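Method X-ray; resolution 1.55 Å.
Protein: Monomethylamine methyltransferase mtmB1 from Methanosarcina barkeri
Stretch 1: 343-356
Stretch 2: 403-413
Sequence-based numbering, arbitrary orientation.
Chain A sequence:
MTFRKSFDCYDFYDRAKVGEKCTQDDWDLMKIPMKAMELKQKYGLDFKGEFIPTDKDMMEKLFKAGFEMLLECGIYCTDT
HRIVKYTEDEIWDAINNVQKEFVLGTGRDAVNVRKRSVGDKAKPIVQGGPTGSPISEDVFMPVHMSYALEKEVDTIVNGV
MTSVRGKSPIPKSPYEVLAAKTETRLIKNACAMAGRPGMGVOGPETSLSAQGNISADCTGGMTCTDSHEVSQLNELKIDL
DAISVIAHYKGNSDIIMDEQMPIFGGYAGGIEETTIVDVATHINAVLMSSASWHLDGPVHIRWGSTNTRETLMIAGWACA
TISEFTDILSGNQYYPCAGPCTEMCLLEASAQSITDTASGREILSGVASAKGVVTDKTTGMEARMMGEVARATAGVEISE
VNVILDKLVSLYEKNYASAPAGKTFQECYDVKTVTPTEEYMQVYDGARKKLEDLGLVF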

# COMPACT_ATOMS: atom_id res chain seq x y z
N GLU A 343 -30.34 34.96 -10.68
CA GLU A 343 -29.31 35.97 -10.52
C GLU A 343 -29.03 36.25 -9.05
O GLU A 343 -27.87 36.44 -8.66
CB GLU A 343 -29.73 37.26 -11.23
CG GLU A 343 -28.62 38.28 -11.33
CD GLU A 343 -29.05 39.51 -12.10
OE1 GLU A 343 -29.86 40.30 -11.56
OE2 GLU A 343 -28.58 39.69 -13.24
N MET A 344 -30.07 36.26 -8.23
CA MET A 344 -29.88 36.55 -6.81
C MET A 344 -28.95 35.54 -6.14
O MET A 344 -28.07 35.92 -5.37
CB MET A 344 -31.22 36.57 -6.07
CG MET A 344 -31.07 37.04 -4.63
SD MET A 344 -32.64 37.23 -3.77
CE MET A 344 -32.11 37.24 -2.05
N CYS A 345 -29.15 34.25 -6.42
CA CYS A 345 -28.31 33.22 -5.83
C CYS A 345 -26.84 33.50 -6.12
O CYS A 345 -26.00 33.47 -5.23
CB CYS A 345 -28.70 31.84 -6.38
SG CYS A 345 -27.70 30.48 -5.72
N LEU A 346 -26.54 33.78 -7.38
CA LEU A 346 -25.17 34.06 -7.78
C LEU A 346 -24.62 35.32 -7.12
O LEU A 346 -23.46 35.36 -6.72
CB LEU A 346 -25.08 34.18 -9.31
CG LEU A 346 -25.46 32.92 -10.09
CD1 LEU A 346 -25.28 33.17 -11.58
CD2 LEU A 346 -24.58 31.75 -9.64
N LEU A 347 -25.45 36.36 -7.01
CA LEU A 347 -25.00 37.60 -6.39
C LEU A 347 -24.79 37.42 -4.88
O LEU A 347 -23.88 38.01 -4.31
CB LEU A 347 -26.01 38.72 -6.65
CG LEU A 347 -26.12 39.18 -8.11
CD1 LEU A 347 -27.18 40.27 -8.22
CD2 LEU A 347 -24.78 39.70 -8.60
N GLU A 348 -25.64 36.61 -4.26
CA GLU A 348 -25.52 36.35 -2.82
C GLU A 348 -24.20 35.64 -2.55
O GLU A 348 -23.44 36.03 -1.67
CB GLU A 348 -26.68 35.48 -2.33
CG GLU A 348 -27.99 36.21 -2.10
CD GLU A 348 -29.08 35.28 -1.58
OE1 GLU A 348 -29.71 34.58 -2.40
OE2 GLU A 348 -29.27 35.22 -0.35
N ALA A 349 -23.94 34.58 -3.31
CA ALA A 349 -22.72 33.81 -3.14
C ALA A 349 -21.50 34.68 -3.46
O ALA A 349 -20.46 34.56 -2.82
CB ALA A 349 -22.73 32.59 -4.04
N SER A 350 -21.64 35.56 -4.45
CA SER A 350 -20.55 36.45 -4.83
C SER A 350 -20.18 37.39 -3.69
O SER A 350 -19.00 37.60 -3.41
CB SER A 350 -20.92 37.26 -6.07
OG SER A 350 -21.05 36.42 -7.21
N ALA A 351 -21.18 37.96 -3.04
CA ALA A 351 -20.92 38.87 -1.94
C ALA A 351 -20.13 38.15 -0.85
O ALA A 351 -19.20 38.72 -0.27
CB ALA A 351 -22.23 39.40 -1.36
N GLN A 352 -20.48 36.90 -0.59
CA GLN A 352 -19.76 36.16 0.44
C GLN A 352 -18.35 35.79 -0.01
O GLN A 352 -17.42 35.79 0.80
CB GLN A 352 -20.52 34.90 0.85
CG GLN A 352 -19.95 34.28 2.11
CD GLN A 352 -20.77 33.13 2.63
OE1 GLN A 352 -21.98 33.06 2.41
NE2 GLN A 352 -20.12 32.22 3.35
N SER A 353 -18.19 35.47 -1.29
CA SER A 353 -16.87 35.12 -1.80
C SER A 353 -15.95 36.34 -1.71
O SER A 353 -14.76 36.21 -1.39
CB SER A 353 -16.97 34.64 -3.25
OG SER A 353 -15.70 34.30 -3.77
N ILE A 354 -16.49 37.52 -1.99
CA ILE A 354 -15.69 38.74 -1.90
C ILE A 354 -15.25 38.94 -0.45
O ILE A 354 -14.08 39.18 -0.17
CB ILE A 354 -16.50 39.97 -2.36
CG1 ILE A 354 -16.76 39.88 -3.87
CG2 ILE A 354 -15.77 41.26 -2.00
CD1 ILE A 354 -17.77 40.91 -4.39
N THR A 355 -16.21 38.82 0.47
CA THR A 355 -15.94 38.99 1.89
C THR A 355 -14.93 37.97 2.42
O THR A 355 -13.96 38.34 3.09
CB THR A 355 -17.23 38.86 2.71
OG1 THR A 355 -18.20 39.81 2.23
CG2 THR A 355 -16.96 39.11 4.19
N ASP A 356 -15.15 36.70 2.12
CA ASP A 356 -14.26 35.63 2.58
C ASP A 356 -12.85 35.75 2.02
O ASP A 356 -11.87 35.57 2.73
CB ASP A 356 -14.84 34.26 2.22
CG ASP A 356 -16.10 33.93 3.01
OD1 ASP A 356 -16.29 34.52 4.10
OD2 ASP A 356 -16.88 33.07 2.55
N VAL A 403 -16.37 49.09 -0.21
CA VAL A 403 -17.27 49.89 -1.02
C VAL A 403 -18.09 48.98 -1.94
O VAL A 403 -19.30 49.14 -2.07
CB VAL A 403 -16.50 50.92 -1.87
CG1 VAL A 403 -17.43 51.57 -2.89
CG2 VAL A 403 -15.88 51.98 -0.97
N ILE A 404 -17.42 48.03 -2.58
CA ILE A 404 -18.09 47.10 -3.48
C ILE A 404 -19.14 46.28 -2.74
O ILE A 404 -20.25 46.08 -3.24
CB ILE A 404 -17.07 46.15 -4.15
CG1 ILE A 404 -16.18 46.94 -5.11
CG2 ILE A 404 -17.80 45.03 -4.89
CD1 ILE A 404 -15.09 46.11 -5.78
N LEU A 405 -18.79 45.80 -1.55
CA LEU A 405 -19.72 44.99 -0.76
C LEU A 405 -20.97 45.76 -0.37
O LEU A 405 -22.08 45.22 -0.42
CB LEU A 405 -19.03 44.45 0.49
CG LEU A 405 -18.07 43.28 0.23
CD1 LEU A 405 -17.30 42.96 1.50
CD2 LEU A 405 -18.86 42.07 -0.26
N ASP A 406 -20.80 47.01 0.02
CA ASP A 406 -21.95 47.82 0.41
C ASP A 406 -22.92 47.95 -0.76
O ASP A 406 -24.14 47.85 -0.59
CB ASP A 406 -21.50 49.20 0.88
CG ASP A 406 -22.67 50.09 1.28
OD1 ASP A 406 -23.49 49.66 2.12
OD2 ASP A 406 -22.77 51.22 0.75
N LYS A 407 -22.38 48.17 -1.95
CA LYS A 407 -23.22 48.32 -3.15
C LYS A 407 -23.86 47.00 -3.56
O LYS A 407 -25.02 46.96 -3.96
CB LYS A 407 -22.39 48.85 -4.32
CG LYS A 407 -21.82 50.24 -4.12
CD LYS A 407 -21.02 50.67 -5.34
CE LYS A 407 -20.42 52.05 -5.16
NZ LYS A 407 -19.60 52.45 -6.34
N LEU A 408 -23.09 45.92 -3.48
CA LEU A 408 -23.58 44.60 -3.87
C LEU A 408 -24.68 44.08 -2.95
O LEU A 408 -25.73 43.65 -3.42
CB LEU A 408 -22.42 43.60 -3.91
CG LEU A 408 -22.78 42.15 -4.25
CD1 LEU A 408 -23.55 42.08 -5.57
CD2 LEU A 408 -21.49 41.34 -4.35
N VAL A 409 -24.44 44.13 -1.65
CA VAL A 409 -25.43 43.64 -0.70
C VAL A 409 -26.73 44.44 -0.83
O VAL A 409 -27.82 43.89 -0.63
CB VAL A 409 -24.90 43.73 0.75
CG1 VAL A 409 -25.98 43.29 1.73
CG2 VAL A 409 -23.66 42.84 0.90
N SER A 410 -26.61 45.71 -1.19
CA SER A 410 -27.79 46.56 -1.36
C SER A 410 -28.65 46.10 -2.53
O SER A 410 -29.84 46.41 -2.59
CB SER A 410 -27.37 48.02 -1.57
OG SER A 410 -26.82 48.57 -0.39
N LEU A 411 -28.05 45.37 -3.46
CA LEU A 411 -28.78 44.89 -4.63
C LEU A 411 -29.75 43.75 -4.33
O LEU A 411 -30.63 43.47 -5.14
CB LEU A 411 -27.80 44.43 -5.72
CG LEU A 411 -26.92 45.49 -6.39
CD1 LEU A 411 -26.05 44.83 -7.44
CD2 LEU A 411 -27.79 46.56 -7.02
N TYR A 412 -29.61 43.10 -3.17
CA TYR A 412 -30.50 41.99 -2.85
C TYR A 412 -31.05 41.94 -1.43
O TYR A 412 -32.01 41.21 -1.16
CB TYR A 412 -29.81 40.65 -3.16
CG TYR A 412 -28.57 40.35 -2.32
CD1 TYR A 412 -28.68 40.09 -0.95
CD2 TYR A 412 -27.30 40.32 -2.89
CE1 TYR A 412 -27.55 39.81 -0.17
CE2 TYR A 412 -26.17 40.05 -2.13
CZ TYR A 412 -26.30 39.79 -0.77
OH TYR A 412 -25.18 39.52 -0.01
N GLU A 413 -30.48 42.72 -0.52
CA GLU A 413 -30.92 42.68 0.88
C GLU A 413 -32.36 43.10 1.17
O GLU A 413 -32.83 42.96 2.30
CB GLU A 413 -29.95 43.47 1.76
CG GLU A 413 -30.05 44.98 1.67
CD GLU A 413 -28.97 45.66 2.49
OE1 GLU A 413 -28.56 45.09 3.53
OE2 GLU A 413 -28.53 46.77 2.11

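Two helices can be held together without a single hydrogen bond passing between them, provided that their side chains mesh well enough to exclude solvent. The pairing of residues 343-356 with residues 403-413 in this methyltransferase illustrates the principle. The two helices run nearly antiparallel, at 158° between their N-to-C directions, with axes 9.8 Å apart at closest approach. Early residues of the first stretch therefore meet late residues of the second: Met344 lies beside Tyr412, and Ala351 beside Leu405. Together the stretches bury 534 Å² of surface, and three residues of the second, Tyr412, Leu405 and Leu408, account for the largest shares.

Tyr412 covers most. Its chi1 of 64° (p) accompanies a ring that lies against the first helix. Glu348 crosses one face: its CG sits 3.9 Å from the ring centroid and only 4° off the ring normal, a CH-pi contact made by the aliphatic part of an acidic side chain. The two carboxylate oxygens of Glu348 are hydrogen-bonded elsewhere in the structure, so the residue can offer a methylene here without leaving its oxygens short of hydrogen-bonding partners. At the ring edge lies Ala351, whose CB is 3.2 Å from Tyr412 OH and 4.1 Å from Tyr412 CE2. The hydroxyl, too, finds its hydrogen bond elsewhere. Met344 extends the contact past the ring, with its CG 4.1 Å from Tyr412 CB.

Leu408 provides the classical knob into hole. Its side chain points toward the first helix and settles among Leu347, Ser350, Ala351 and Ile354, residues spaced so that successive turns form the socket. Leu408 CD2 reaches Ala351 CB at 3.6 Å and Ile354 CD1 at 3.7 Å, while Leu408 CD1 meets Leu347 CD2 at 4.0 Å. Because Ala351 carries only a methyl group, Leu408 CD2 can also come within 3.5 Å of Ala351 CA, close to the helix backbone itself. Ser350 can line such a socket because its OG donates to Leu346 O at 2.7 Å, satisfying the hydroxyl within its own helix.

Leu405 works differently. Its CA-to-CB bond points sideways, yet the end of the side chain comes nearer and spreads over the last turns of the first stretch. Leu405 CD2 lies 3.6 Å from Ile354 CG2 and 3.4 Å from Ala351 O, while Leu405 CD1 packs 3.4 Å from Thr355 OG1. That apolar neighbour offers the threonine hydroxyl no hydrogen bond, but none is lacking, since Thr355 OG1 donates to Ala351 O at 2.9 Å. Ile354, branched and buried, packs against both leucines, and its CD1 also touches Ile404 CG2 at 4.2 Å.

The lesson is general: small residues admit close approach, branched ones reach several partners at once, and polar groups can enter an apolar seam when their hydrogen bonds are met elsewhere.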